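Local coordinates for dihydrodipicolinate synthase (Bacillus clausii KSM-K16, PDB 3E96), which probably acts as a 4-hydroxy-tetrahydrodipicolinate synthase, condensing pyruvate with aspartate semialdehyde on the route to diaminopimelate and lysine, at residues G17-P22 and D48-C53; I42-I47 and H79-V84; N171-F176 and W204-K209. All blocks are in the same frame, centred on the assembly; numbering follows the deposited sequence.

Interaction 1. Residues G17-P22 and D48-C53; sequences GIPITP and DVIVPC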
loop_
_atom_site.group_PDB
_atom_site.type_symbol
_atom_site.label_atom_id
_atom_site.label_comp_id
_atom_site.label_asym_id
_atom_site.label_seq_id
_atom_site.Cartn_x
_atom_site.Cartn_y
_atom_site.Cartn_z
ATOM N N GLY B 17 -20.854 4.051 -7.026
ATOM C CA GLY B 17 -20.303 3.149 -8.023
ATOM C C GLY B 17 -18.835 3.429 -8.264
ATOM O O GLY B 17 -18.448 4.582 -8.469
ATOM N N ILE B 18 -18.015 2.379 -8.235
ATOM C CA ILE B 18 -16.577 2.526 -8.447
ATOM C C ILE B 18 -16.283 1.934 -9.812
ATOM O O ILE B 18 -16.291 0.717 -9.983
ATOM C CB ILE B 18 -15.754 1.744 -7.399
ATOM C CG1 ILE B 18 -16.409 1.845 -6.015
ATOM C CG2 ILE B 18 -14.327 2.288 -7.367
ATOM C CD1 ILE B 18 -16.591 3.250 -5.500
ATOM N N PRO B 19 -15.987 2.788 -10.797
ATOM C CA PRO B 19 -15.704 2.327 -12.156
ATOM C C PRO B 19 -14.340 1.695 -12.337
ATOM O O PRO B 19 -13.377 2.061 -11.665
ATOM C CB PRO B 19 -15.830 3.604 -12.973
ATOM C CG PRO B 19 -15.190 4.617 -12.044
ATOM C CD PRO B 19 -15.774 4.245 -10.680
ATOM N N ILE B 20 -14.270 0.733 -13.249
ATOM C CA ILE B 20 -13.000 0.106 -13.569
ATOM C C ILE B 20 -12.294 1.083 -14.505
ATOM O O ILE B 20 -12.921 2.005 -15.041
ATOM C CB ILE B 20 -13.180 -1.196 -14.373
ATOM C CG1 ILE B 20 -14.028 -0.905 -15.620
ATOM C CG2 ILE B 20 -13.802 -2.266 -13.513
ATOM C CD1 ILE B 20 -13.844 -1.909 -16.753
ATOM N N THR B 21 -10.994 0.888 -14.688
ATOM C CA THR B 21 -10.229 1.687 -15.635
ATOM C C THR B 21 -9.840 0.660 -16.697
ATOM O O THR B 21 -8.967 -0.183 -16.474
ATOM C CB THR B 21 -8.941 2.280 -15.029
ATOM O OG1 THR B 21 -9.272 3.120 -13.915
ATOM C CG2 THR B 21 -8.204 3.114 -16.080
ATOM N N PRO B 22 -10.511 0.691 -17.861
ATOM C CA PRO B 22 -10.202 -0.262 -18.932
ATOM C C PRO B 22 -8.762 -0.119 -19.414
ATOM O O PRO B 22 -8.331 0.982 -19.749
ATOM C CB PRO B 22 -11.203 0.109 -20.032
ATOM C CG PRO B 22 -12.342 0.730 -19.270
ATOM C CD PRO B 22 -11.629 1.568 -18.243
ATOM N N ASP B 48 -26.110 7.384 -8.857
ATOM C CA ASP B 48 -25.944 8.832 -8.776
ATOM C C ASP B 48 -24.638 9.334 -8.169
ATOM O O ASP B 48 -24.457 10.541 -7.997
ATOM C CB ASP B 48 -27.130 9.441 -8.021
ATOM C CG ASP B 48 -28.471 8.943 -8.549
ATOM O OD1 ASP B 48 -28.625 8.836 -9.784
ATOM O OD2 ASP B 48 -29.370 8.663 -7.729
ATOM N N VAL B 49 -23.743 8.413 -7.829
ATOM C CA VAL B 49 -22.439 8.769 -7.280
ATOM C C VAL B 49 -21.421 7.858 -7.953
ATOM O O VAL B 49 -21.574 6.635 -7.945
ATOM C CB VAL B 49 -22.365 8.549 -5.749
ATOM C CG1 VAL B 49 -20.965 8.890 -5.246
ATOM C CG2 VAL B 49 -23.401 9.413 -5.039
ATOM N N ILE B 50 -20.400 8.450 -8.560
ATOM C CA ILE B 50 -19.370 7.662 -9.222
ATOM C C ILE B 50 -18.031 8.070 -8.618
ATOM O O ILE B 50 -17.794 9.249 -8.339
ATOM C CB ILE B 50 -19.400 7.871 -10.755
ATOM C CG1 ILE B 50 -18.476 6.848 -11.426
ATOM C CG2 ILE B 50 -19.025 9.308 -11.108
ATOM C CD1 ILE B 50 -18.619 6.776 -12.936
ATOM N N VAL B 51 -17.163 7.087 -8.410
ATOM C CA VAL B 51 -15.886 7.336 -7.762
ATOM C C VAL B 51 -14.640 6.980 -8.569
ATOM O O VAL B 51 -14.064 5.907 -8.397
ATOM C CB VAL B 51 -15.830 6.572 -6.415
ATOM C CG1 VAL B 51 -14.615 6.995 -5.606
ATOM C CG2 VAL B 51 -17.111 6.818 -5.630
ATOM N N PRO B 52 -14.207 7.879 -9.465
ATOM C CA PRO B 52 -13.007 7.581 -10.251
ATOM C C PRO B 52 -11.818 7.495 -9.293
ATOM O O PRO B 52 -11.841 8.083 -8.210
ATOM C CB PRO B 52 -12.908 8.774 -11.202
ATOM C CG PRO B 52 -13.568 9.894 -10.423
ATOM C CD PRO B 52 -14.771 9.191 -9.826
ATOM N N CYS B 53 -10.786 6.759 -9.689
ATOM C CA CYS B 53 -9.606 6.595 -8.848
ATOM C C CYS B 53 -9.909 5.852 -7.554
ATOM O O CYS B 53 -9.259 6.066 -6.525
ATOM C CB CYS B 53 -8.974 7.956 -8.550
ATOM S SG CYS B 53 -8.071 8.606 -9.975
#

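Interaction 2. Residues I42-I47 and H79-V84; sequences IVDNGI and HGRALV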
loop_
_atom_site.group_PDB
_atom_site.type_symbol
_atom_site.label_atom_id
_atom_site.label_comp_id
_atom_site.label_asym_id
_atom_site.label_seq_id
_atom_site.Cartn_x
_atom_site.Cartn_y
_atom_site.Cartn_z
ATOM N N ILE B 42 -22.922 2.945 -15.848
ATOM C CA ILE B 42 -23.141 3.200 -14.433
ATOM C C ILE B 42 -24.167 4.301 -14.165
ATOM O O ILE B 42 -25.207 4.053 -13.550
ATOM C CB ILE B 42 -21.806 3.567 -13.732
ATOM C CG1 ILE B 42 -20.891 2.338 -13.710
ATOM C CG2 ILE B 42 -22.071 4.093 -12.319
ATOM C CD1 ILE B 42 -19.492 2.602 -13.174
ATOM N N VAL B 43 -23.884 5.508 -14.641
ATOM C CA VAL B 43 -24.765 6.643 -14.393
ATOM C C VAL B 43 -26.096 6.657 -15.130
ATOM O O VAL B 43 -27.036 7.307 -14.682
ATOM C CB VAL B 43 -24.035 7.975 -14.663
ATOM C CG1 VAL B 43 -22.790 8.063 -13.787
ATOM C CG2 VAL B 43 -23.675 8.087 -16.128
ATOM N N ASP B 44 -26.188 5.947 -16.249
ATOM C CA ASP B 44 -27.441 5.912 -16.997
ATOM C C ASP B 44 -28.374 4.826 -16.496
ATOM O O ASP B 44 -29.464 4.637 -17.042
ATOM C CB ASP B 44 -27.186 5.697 -18.492
ATOM C CG ASP B 44 -26.670 6.942 -19.177
ATOM O OD1 ASP B 44 -27.144 8.044 -18.828
ATOM O OD2 ASP B 44 -25.804 6.824 -20.072
ATOM N N ASN B 45 -27.956 4.108 -15.457
ATOM C CA ASN B 45 -28.790 3.042 -14.923
ATOM C C ASN B 45 -29.116 3.138 -13.438
ATOM O O ASN B 45 -29.188 2.121 -12.749
ATOM C CB ASN B 45 -28.164 1.677 -15.224
ATOM C CG ASN B 45 -28.177 1.351 -16.702
ATOM O OD1 ASN B 45 -27.182 1.538 -17.404
ATOM N ND2 ASN B 45 -29.318 0.873 -17.188
ATOM N N GLY B 46 -29.303 4.359 -12.948
ATOM C CA GLY B 46 -29.667 4.539 -11.555
ATOM C C GLY B 46 -28.606 4.883 -10.528
ATOM O O GLY B 46 -28.950 5.131 -9.371
ATOM N N ILE B 47 -27.332 4.899 -10.914
ATOM C CA ILE B 47 -26.271 5.226 -9.961
ATOM C C ILE B 47 -26.009 6.731 -10.013
ATOM O O ILE B 47 -25.718 7.283 -11.079
ATOM C CB ILE B 47 -24.975 4.449 -10.277
ATOM C CG1 ILE B 47 -25.295 2.962 -10.470
ATOM C CG2 ILE B 47 -23.977 4.617 -9.138
ATOM C CD1 ILE B 47 -26.021 2.316 -9.303
ATOM N N HIS B 79 -20.899 14.679 -17.035
ATOM C CA HIS B 79 -21.536 15.969 -17.277
ATOM C C HIS B 79 -22.820 16.221 -16.487
ATOM O O HIS B 79 -23.900 16.371 -17.059
ATOM C CB HIS B 79 -21.781 16.181 -18.781
ATOM C CG HIS B 79 -22.588 15.105 -19.436
ATOM N ND1 HIS B 79 -23.907 14.863 -19.119
ATOM C CD2 HIS B 79 -22.270 14.225 -20.414
ATOM C CE1 HIS B 79 -24.367 13.881 -19.873
ATOM N NE2 HIS B 79 -23.394 13.476 -20.668
ATOM N N GLY B 80 -22.686 16.259 -15.163
ATOM C CA GLY B 80 -23.820 16.535 -14.294
ATOM C C GLY B 80 -24.795 15.423 -13.944
ATOM O O GLY B 80 -25.636 15.612 -13.067
ATOM N N ARG B 81 -24.700 14.275 -14.607
ATOM C CA ARG B 81 -25.611 13.165 -14.333
ATOM C C ARG B 81 -25.418 12.496 -12.969
ATOM O O ARG B 81 -26.271 11.728 -12.526
ATOM C CB ARG B 81 -25.500 12.106 -15.431
ATOM C CG ARG B 81 -26.035 12.552 -16.791
ATOM C CD ARG B 81 -25.930 11.432 -17.818
ATOM N NE ARG B 81 -24.544 11.029 -18.048
ATOM C CZ ARG B 81 -24.177 10.058 -18.879
ATOM N NH1 ARG B 81 -25.091 9.386 -19.561
ATOM N NH2 ARG B 81 -22.893 9.756 -19.027
ATOM N N ALA B 82 -24.301 12.776 -12.310
ATOM C CA ALA B 82 -24.038 12.182 -11.004
ATOM C C ALA B 82 -22.941 12.938 -10.281
ATOM O O ALA B 82 -22.205 13.711 -10.890
ATOM C CB ALA B 82 -23.633 10.707 -11.168
ATOM N N LEU B 83 -22.845 12.724 -8.975
ATOM C CA LEU B 83 -21.804 13.365 -8.189
ATOM C C LEU B 83 -20.515 12.629 -8.510
ATOM O O LEU B 83 -20.514 11.404 -8.657
ATOM C CB LEU B 83 -22.094 13.244 -6.690
ATOM C CG LEU B 83 -23.235 14.091 -6.126
ATOM C CD1 LEU B 83 -23.431 13.775 -4.647
ATOM C CD2 LEU B 83 -22.907 15.564 -6.322
ATOM N N VAL B 84 -19.422 13.374 -8.629
ATOM C CA VAL B 84 -18.124 12.786 -8.925
ATOM C C VAL B 84 -17.229 12.928 -7.700
ATOM O O VAL B 84 -16.918 14.038 -7.279
ATOM C CB VAL B 84 -17.461 13.491 -10.129
ATOM C CG1 VAL B 84 -16.067 12.925 -10.371
ATOM C CG2 VAL B 84 -18.325 13.310 -11.368
#

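Interaction 3. Residues N171-F176 and W204-K209; sequences NDLPRF and WHAGAK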
loop_
_atom_site.group_PDB
_atom_site.type_symbol
_atom_site.label_atom_id
_atom_site.label_comp_id
_atom_site.label_asym_id
_atom_site.label_seq_id
_atom_site.Cartn_x
_atom_site.Cartn_y
_atom_site.Cartn_z
ATOM N N ASN B 171 -15.009 -5.144 8.356
ATOM C CA ASN B 171 -16.203 -5.967 8.510
ATOM C C ASN B 171 -16.385 -6.503 9.916
ATOM O O ASN B 171 -16.455 -7.709 10.144
ATOM C CB ASN B 171 -16.191 -7.102 7.483
ATOM C CG ASN B 171 -16.328 -6.585 6.061
ATOM O OD1 ASN B 171 -17.079 -5.635 5.808
ATOM N ND2 ASN B 171 -15.613 -7.203 5.124
ATOM N N ASP B 172 -16.475 -5.568 10.851
ATOM C CA ASP B 172 -16.661 -5.871 12.259
ATOM C C ASP B 172 -17.939 -5.119 12.612
ATOM O O ASP B 172 -17.901 -3.917 12.882
ATOM C CB ASP B 172 -15.475 -5.321 13.053
ATOM C CG ASP B 172 -15.508 -5.732 14.509
ATOM O OD1 ASP B 172 -16.605 -5.734 15.096
ATOM O OD2 ASP B 172 -14.435 -6.038 15.066
ATOM N N LEU B 173 -19.074 -5.815 12.581
ATOM C CA LEU B 173 -20.357 -5.176 12.851
ATOM C C LEU B 173 -20.484 -4.499 14.217
ATOM O O LEU B 173 -20.993 -3.381 14.301
ATOM C CB LEU B 173 -21.503 -6.171 12.618
ATOM C CG LEU B 173 -21.866 -6.428 11.143
ATOM C CD1 LEU B 173 -22.367 -5.147 10.498
ATOM C CD2 LEU B 173 -20.665 -6.949 10.384
ATOM N N PRO B 174 -20.045 -5.159 15.305
ATOM C CA PRO B 174 -20.167 -4.482 16.604
ATOM C C PRO B 174 -19.377 -3.175 16.606
ATOM O O PRO B 174 -19.834 -2.170 17.148
ATOM C CB PRO B 174 -19.602 -5.510 17.586
ATOM C CG PRO B 174 -20.009 -6.811 16.950
ATOM C CD PRO B 174 -19.651 -6.568 15.488
ATOM N N ARG B 175 -18.191 -3.184 15.997
ATOM C CA ARG B 175 -17.381 -1.969 15.932
ATOM C C ARG B 175 -18.097 -0.887 15.140
ATOM O O ARG B 175 -18.171 0.267 15.566
ATOM C CB ARG B 175 -16.028 -2.231 15.264
ATOM C CG ARG B 175 -14.953 -2.756 16.186
ATOM C CD ARG B 175 -13.620 -2.880 15.445
ATOM N NE ARG B 175 -13.006 -1.587 15.131
ATOM C CZ ARG B 175 -11.741 -1.449 14.737
ATOM N NH1 ARG B 175 -10.970 -2.522 14.605
ATOM N NH2 ARG B 175 -11.231 -0.245 14.509
ATOM N N PHE B 176 -18.617 -1.259 13.974
ATOM C CA PHE B 176 -19.316 -0.304 13.129
ATOM C C PHE B 176 -20.544 0.272 13.833
ATOM O O PHE B 176 -20.739 1.488 13.860
ATOM C CB PHE B 176 -19.729 -0.960 11.802
ATOM C CG PHE B 176 -20.548 -0.062 10.916
ATOM C CD1 PHE B 176 -20.003 1.108 10.394
ATOM C CD2 PHE B 176 -21.883 -0.349 10.663
ATOM C CE1 PHE B 176 -20.783 1.981 9.638
ATOM C CE2 PHE B 176 -22.672 0.515 9.911
ATOM C CZ PHE B 176 -22.122 1.685 9.397
ATOM N N TRP B 204 -26.319 -2.042 6.832
ATOM C CA TRP B 204 -27.539 -1.237 6.786
ATOM C C TRP B 204 -28.317 -1.346 8.090
ATOM O O TRP B 204 -28.744 -0.336 8.654
ATOM C CB TRP B 204 -28.421 -1.665 5.607
ATOM C CG TRP B 204 -29.485 -0.664 5.264
ATOM C CD1 TRP B 204 -30.710 -0.524 5.853
ATOM C CD2 TRP B 204 -29.400 0.364 4.267
ATOM N NE1 TRP B 204 -31.394 0.528 5.283
ATOM C CE2 TRP B 204 -30.611 1.090 4.308
ATOM C CE3 TRP B 204 -28.415 0.740 3.344
ATOM C CZ2 TRP B 204 -30.864 2.175 3.458
ATOM C CZ3 TRP B 204 -28.668 1.819 2.498
ATOM C CH2 TRP B 204 -29.882 2.522 2.563
ATOM N N HIS B 205 -28.496 -2.577 8.565
ATOM C CA HIS B 205 -29.205 -2.825 9.815
ATOM C C HIS B 205 -28.502 -2.124 10.978
ATOM O O HIS B 205 -29.148 -1.662 11.922
ATOM C CB HIS B 205 -29.272 -4.331 10.090
ATOM C CG HIS B 205 -29.757 -4.676 11.463
ATOM N ND1 HIS B 205 -31.059 -4.476 11.867
ATOM C CD2 HIS B 205 -29.106 -5.187 12.535
ATOM C CE1 HIS B 205 -31.190 -4.849 13.128
ATOM N NE2 HIS B 205 -30.020 -5.284 13.556
ATOM N N ALA B 206 -27.177 -2.044 10.899
ATOM C CA ALA B 206 -26.377 -1.417 11.944
ATOM C C ALA B 206 -26.247 0.108 11.852
ATOM O O ALA B 206 -25.680 0.733 12.754
ATOM C CB ALA B 206 -24.986 -2.056 11.982
ATOM N N GLY B 207 -26.745 0.712 10.776
ATOM C CA GLY B 207 -26.670 2.164 10.677
ATOM C C GLY B 207 -26.200 2.785 9.372
ATOM O O GLY B 207 -26.315 4.001 9.195
ATOM N N ALA B 208 -25.670 1.979 8.459
ATOM C CA ALA B 208 -25.195 2.513 7.183
ATOM C C ALA B 208 -26.381 2.901 6.303
ATOM O O ALA B 208 -27.432 2.265 6.363
ATOM C CB ALA B 208 -24.333 1.476 6.467
ATOM N N LYS B 209 -26.211 3.937 5.484
ATOM C CA LYS B 209 -27.285 4.378 4.600
ATOM C C LYS B 209 -26.838 4.444 3.145
ATOM O O LYS B 209 -27.474 5.091 2.313
ATOM C CB LYS B 209 -27.824 5.739 5.052
ATOM C CG LYS B 209 -28.546 5.679 6.388
ATOM C CD LYS B 209 -29.050 7.043 6.816
ATOM C CE LYS B 209 -29.778 6.952 8.147
ATOM N NZ LYS B 209 -30.342 8.266 8.554
#

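Interaction 1. Residues G17-P22 and D48-C53
G17 meets V49 and V51 through flat peptide groups. G17 N gives a hydrogen bond to V49 O at 2.8 Å, arriving 27° off the plane of that carbonyl. A second hydrogen bond, from V51 N to G17 O at 2.8 Å, lies nearly in line with the carbonyl bond. I50 CA adds a CH...O contact to the same oxygen, G17 O, at 3.3 Å. This is a parallel bridge, G17 opposite I50, between strands 15-17 and 49-50. Beyond it the contact passes to side chains. The P19 ring comes in CD first, 3.3 Å from V51 O, and CD also lies 3.8 Å from I50 CG1; P19 and I50 cross at about a right angle. I18 and V51 run side by side, with I18 CD1 3.5 Å from V51 CB. I18 CG1 stands beside its own backbone N, anti to the carbonyl carbon (chi1 -39°), and carries CD1 on this branch. Y35 and I42 of helix 32-43 pack on P19. The two strands are neighbours in the (beta/alpha)8 barrel, and I18 and V51 face the predicted site: I18 lies beside T56, probably a pyruvate ligand, and V51 beside K167, the probable Schiff-base lysine. Two backbone hydrogen bonds thus fix the strand pair, while V51 and I18, bordering the predicted lysine and threonine respectively, offer them apolar side chains.

Interaction 2. Residues I42-I47 and H79-V84
R81 reaches across to D44 and V43, which approach its guanidinium from the same side, D44 obliquely and V43 over the face. Its NH1 forms a salt bridge with D44 OD1 at 2.6 Å, and D44 OD2 lies 2.7 Å from the same nitrogen; the carboxylate and guanidinium planes are 66° apart, so the two groups do not pair flat against each other. V43 CG2 sits over the centre of one guanidinium face, 3.3 Å above the plane, and H79 NE2 lies over the opposite face, 3.7 Å above it and offset toward the rim. Beside this, V43 CG1 packs on A82 CB at 3.8 Å, and A82 CB also comes within 4.0 Å of I47 O. The R81 chain is bent at its third torsion (chi3 -62°), which sets NE back toward the end of helix 64-78, where it donates to V78 O. NH2 has a second acidic partner in D40, one turn before D44, and a weak bond to Y77 O. An alanine in place of R81 would probably leave D44 and D40 without their positive mate, V78 O without this donor and V43 CG2 without the flat group beneath it. The contact joins the C-terminal end of helix 32-43 to the turn between helix 64-78 and strand 83-88, at the barrel end away from the predicted active site. With two carboxylates and backbone oxygens around it, the guanidinium is likely to stay charged and turned one way, with a methyl over the centre of one face and an imidazole nitrogen toward the rim of the other.

Interaction 3. Residues N171-F176 and W204-K209
F176 carries the apolar part of this contact, its ring pointed at the alanines A206 and A208. CD2 lies 3.8 Å from A206 CB and CZ 3.7 Å from A208 CB, so the rim of the ring spans both methyls. L173 CD1 adds a looser touch on A206 CB at 4.3 Å. F176 CG is anti to its backbone N (chi1 176°), which sets CG on the side of A206; the ring carries on to the two alanines. Of polar groups, A208 N meets the ring at its edge and in its plane, 3.6 Å from CE2; this is packing rather than a hydrogen bond. Aromatic neighbours complete the surroundings: the rings of F203 and Y168 both meet F176 at a slant. Hydrogen bonds belong to the helix ends. D172 is the N-cap of helix 173-180: its OD1 takes R175 N at 3.1 Å from 51° above the carboxylate plane, and its O receives F176 N. At the other side helix 200-206 finishes in a Schellman motif at G207, whose N donates to W204 O at 3.1 Å. Past this turn the chain leads into strand 210-213, with A208 O 3.4 Å above one face of the W204 ring, offset toward its rim. The contact therefore joins the start of one outer barrel helix to the end of the next by apolar packing, while the helix ends are capped largely by their own turns, with R181, just past helix 173-180, reaching over to bond A206 O.

Overall arrangement
From the N terminus, strand 15-17 leads through helix 32-43 to strand 49-50, and interaction 1 closes this first beta-alpha-beta unit of the barrel. Interaction 2 opens inside that loop, at the end of helix 32-43, and closes after helix 64-78, so the two cross in sequence. They also touch: D48 and I50 bond to L83 through the backbone, joining neighbouring strands 49-50 and 83-88. Interaction 3 comes later, in series with both, closing the passage from helix 173-180 through strand 190-193 to the end of helix 200-206. Its centre lies about 23 Å from that of interaction 1 and 26 Å from that of interaction 2.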